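Side-chain contact in cystatin (Fasciola hepatica, PDB 6I1M), which probably inhibits cysteine proteases of the papain type, as a secreted stefin (type 1 cystatin) of the liver fluke: residues Q19-S24 against V69-P74. Sequence-based numbering, arbitrary orientation.
Sequences QPMILS and VVVFVP
The torsions of Ile22 divide its two branches between two valines of the facing strand: with chi1 at -62°, CG2 lies anti to the backbone N and leans to Val69, while CG1 sits beside that nitrogen and is presented to Val71. The contact belongs to the cystatin fold, in which a four-stranded antiparallel sheet wraps around one long helix, and it illustrates how one buried isoleucine can carry most of the contact between helix 12-28 and strand 66-74. The segment axes run at 123° to each other and come no closer than 10.2 Å, and apolar side chains bridge the distance between them. On the strand, Val69 and Val71 point toward the helix, whereas Val70 between them points away, the alternation expected of an extended chain. The side chains of Ile22 and Val69 run antiparallel where their CG2 methyls meet; against Val71 the isoleucine lies aslant, its CG1 4.2 Å from Val71 CG2. Met21 adds a looser touch at the margin, its SD 4.5 Å from Val71 CG1. Neighbouring strands add to the core here: Leu38, Leu40 and Phe55 also pack on Ile22, and Val84 touches both Met21 and Val69. With 167 Å² buried in all, the joint is small, and its nearest approach is methyl to methyl, 3.9 Å between Ile22 CG2 and Val69 CG2.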
ATOM      1  N   GLN A  19       5.091   4.518   0.326  1.00 19.97           N
ATOM      2  CA  GLN A  19       4.362   5.332   1.335  1.00 19.56           C
ATOM      3  C   GLN A  19       3.789   6.576   0.659  1.00 18.41           C
ATOM      4  O   GLN A  19       2.612   6.852   0.862  1.00 17.99           O
ATOM      5  CB  GLN A  19       5.190   5.640   2.581  1.00 19.70           C
ATOM      6  CG  GLN A  19       4.395   6.364   3.664  1.00 19.84           C
ATOM      7  CD  GLN A  19       4.278   7.866   3.554  1.00 19.98           C
ATOM      8  OE1 GLN A  19       4.613   8.509   2.555  1.00 21.27           O
ATOM      9  NE2 GLN A  19       3.794   8.455   4.633  1.00 19.58           N
ATOM     10  N   PRO A  20       4.528   7.378  -0.145  1.00 20.11           N
ATOM     11  CA  PRO A  20       3.926   8.544  -0.806  1.00 20.28           C
ATOM     12  C   PRO A  20       2.871   8.210  -1.870  1.00 21.38           C
ATOM     13  O   PRO A  20       1.957   8.991  -2.034  1.00 23.40           O
ATOM     14  CB  PRO A  20       5.092   9.223  -1.536  1.00 20.45           C
ATOM     15  CG  PRO A  20       6.305   8.756  -0.757  1.00 20.15           C
ATOM     16  CD  PRO A  20       5.988   7.332  -0.374  1.00 20.27           C
ATOM     17  N   MET A  21       3.009   7.072  -2.558  1.00 21.38           N
ATOM     18  CA  MET A  21       1.997   6.611  -3.545  1.00 23.25           C
ATOM     19  C   MET A  21       0.692   6.322  -2.800  1.00 20.73           C
ATOM     20  O   MET A  21      -0.375   6.701  -3.283  1.00 19.65           O
ATOM     21  CB  MET A  21       2.416   5.327  -4.257  1.00 26.32           C
ATOM     22  CG  MET A  21       3.560   5.461  -5.216  1.00 33.81           C
ATOM     23  SD  MET A  21       3.787   3.863  -6.054  1.00 35.08           S
ATOM     24  CE  MET A  21       5.501   3.994  -6.550  1.00 34.58           C
ATOM     25  N   ILE A  22       0.776   5.641  -1.668  1.00 19.67           N
ATOM     26  CA  ILE A  22      -0.428   5.222  -0.891  1.00 19.27           C
ATOM     27  C   ILE A  22      -1.088   6.452  -0.266  1.00 20.92           C
ATOM     28  O   ILE A  22      -2.337   6.525  -0.297  1.00 20.51           O
ATOM     29  CB  ILE A  22      -0.096   4.110   0.112  1.00 20.29           C
ATOM     30  CG1 ILE A  22       0.393   2.871  -0.644  1.00 20.73           C
ATOM     31  CG2 ILE A  22      -1.291   3.811   0.994  1.00 18.77           C
ATOM     32  CD1 ILE A  22       0.873   1.745   0.238  1.00 22.45           C
ATOM     33  N   LEU A  23      -0.290   7.395   0.229  1.00 19.25           N
ATOM     34  CA  LEU A  23      -0.787   8.640   0.848  1.00 20.34           C
ATOM     35  C   LEU A  23      -1.552   9.415  -0.215  1.00 20.00           C
ATOM     36  O   LEU A  23      -2.707   9.797   0.043  1.00 19.69           O
ATOM     37  CB  LEU A  23       0.400   9.461   1.342  1.00 20.93           C
ATOM     38  CG  LEU A  23       0.088  10.832   1.950  1.00 23.57           C
ATOM     39  CD1 LEU A  23      -1.091  10.780   2.910  1.00 24.04           C
ATOM     40  CD2 LEU A  23       1.318  11.376   2.672  1.00 24.21           C
ATOM     41  N   SER A  24      -0.911   9.609  -1.369  1.00 18.73           N
ATOM     42  CA  SER A  24      -1.498  10.342  -2.513  1.00 20.96           C
ATOM     43  C   SER A  24      -2.855   9.724  -2.873  1.00 19.78           C
ATOM     44  O   SER A  24      -3.798  10.480  -3.041  1.00 22.69           O
ATOM     45  CB  SER A  24      -0.579  10.384  -3.684  1.00 20.70           C
ATOM     46  OG  SER A  24      -1.305  10.811  -4.811  1.00 23.12           O
ATOM     47  N   VAL A  69      -4.252  -1.675   1.170  1.00 24.44           N
ATOM     48  CA  VAL A  69      -4.048  -1.077  -0.179  1.00 25.36           C
ATOM     49  C   VAL A  69      -3.104  -1.995  -0.942  1.00 24.80           C
ATOM     50  O   VAL A  69      -1.986  -2.211  -0.467  1.00 22.73           O
ATOM     51  CB  VAL A  69      -3.458   0.342  -0.105  1.00 29.47           C
ATOM     52  CG1 VAL A  69      -3.501   1.044  -1.464  1.00 28.37           C
ATOM     53  CG2 VAL A  69      -4.143   1.195   0.956  1.00 32.81           C
ATOM     54  N   VAL A  70      -3.530  -2.465  -2.105  1.00 23.46           N
ATOM     55  CA  VAL A  70      -2.692  -3.266  -3.031  1.00 23.40           C
ATOM     56  C   VAL A  70      -2.051  -2.351  -4.076  1.00 22.61           C
ATOM     57  O   VAL A  70      -2.760  -1.568  -4.702  1.00 22.55           O
ATOM     58  CB  VAL A  70      -3.511  -4.391  -3.673  1.00 25.69           C
ATOM     59  CG1 VAL A  70      -2.618  -5.296  -4.501  1.00 24.70           C
ATOM     60  CG2 VAL A  70      -4.272  -5.186  -2.622  1.00 26.06           C
ATOM     61  N   VAL A  71      -0.729  -2.439  -4.225  1.00 23.79           N
ATOM     62  CA  VAL A  71       0.032  -1.772  -5.323  1.00 21.44           C
ATOM     63  C   VAL A  71       0.608  -2.859  -6.237  1.00 19.64           C
ATOM     64  O   VAL A  71       1.342  -3.716  -5.719  1.00 20.74           O
ATOM     65  CB  VAL A  71       1.162  -0.886  -4.779  1.00 20.89           C
ATOM     66  CG1 VAL A  71       1.902  -0.188  -5.909  1.00 20.64           C
ATOM     67  CG2 VAL A  71       0.654   0.116  -3.753  1.00 22.48           C
ATOM     68  N   PHE A  72       0.331  -2.754  -7.536  1.00 19.77           N
ATOM     69  CA  PHE A  72       0.893  -3.569  -8.628  1.00 19.20           C
ATOM     70  C   PHE A  72       2.123  -2.865  -9.216  1.00 18.32           C
ATOM     71  O   PHE A  72       2.047  -1.712  -9.711  1.00 20.74           O
ATOM     72  CB  PHE A  72      -0.156  -3.829  -9.704  1.00 18.75           C
ATOM     73  CG  PHE A  72       0.398  -4.610 -10.866  1.00 18.85           C
ATOM     74  CD1 PHE A  72       0.898  -5.895 -10.678  1.00 18.65           C
ATOM     75  CD2 PHE A  72       0.505  -4.035 -12.125  1.00 20.80           C
ATOM     76  CE1 PHE A  72       1.395  -6.614 -11.755  1.00 20.30           C
ATOM     77  CE2 PHE A  72       1.066  -4.745 -13.177  1.00 21.93           C
ATOM     78  CZ  PHE A  72       1.514  -6.028 -12.985  1.00 20.35           C
ATOM     79  N   VAL A  73       3.248  -3.569  -9.180  1.00 19.44           N
ATOM     80  CA  VAL A  73       4.511  -3.165  -9.859  1.00 20.52           C
ATOM     81  C   VAL A  73       4.710  -4.120 -11.031  1.00 20.58           C
ATOM     82  O   VAL A  73       5.018  -5.290 -10.839  1.00 18.40           O
ATOM     83  CB  VAL A  73       5.707  -3.197  -8.894  1.00 22.01           C
ATOM     84  CG1 VAL A  73       7.004  -2.841  -9.585  1.00 22.21           C
ATOM     85  CG2 VAL A  73       5.471  -2.300  -7.698  1.00 22.58           C
ATOM     86  N   PRO A  74       4.514  -3.670 -12.278  1.00 21.22           N
ATOM     87  CA  PRO A  74       4.696  -4.547 -13.426  1.00 23.43           C
ATOM     88  C   PRO A  74       6.194  -4.770 -13.675  1.00 25.25           C
ATOM     89  O   PRO A  74       7.035  -4.025 -13.184  1.00 26.54           O
ATOM     90  CB  PRO A  74       4.069  -3.761 -14.585  1.00 23.47           C
ATOM     91  CG  PRO A  74       4.349  -2.314 -14.181  1.00 23.44           C
ATOM     92  CD  PRO A  74       4.169  -2.297 -12.674  1.00 23.06           C
TER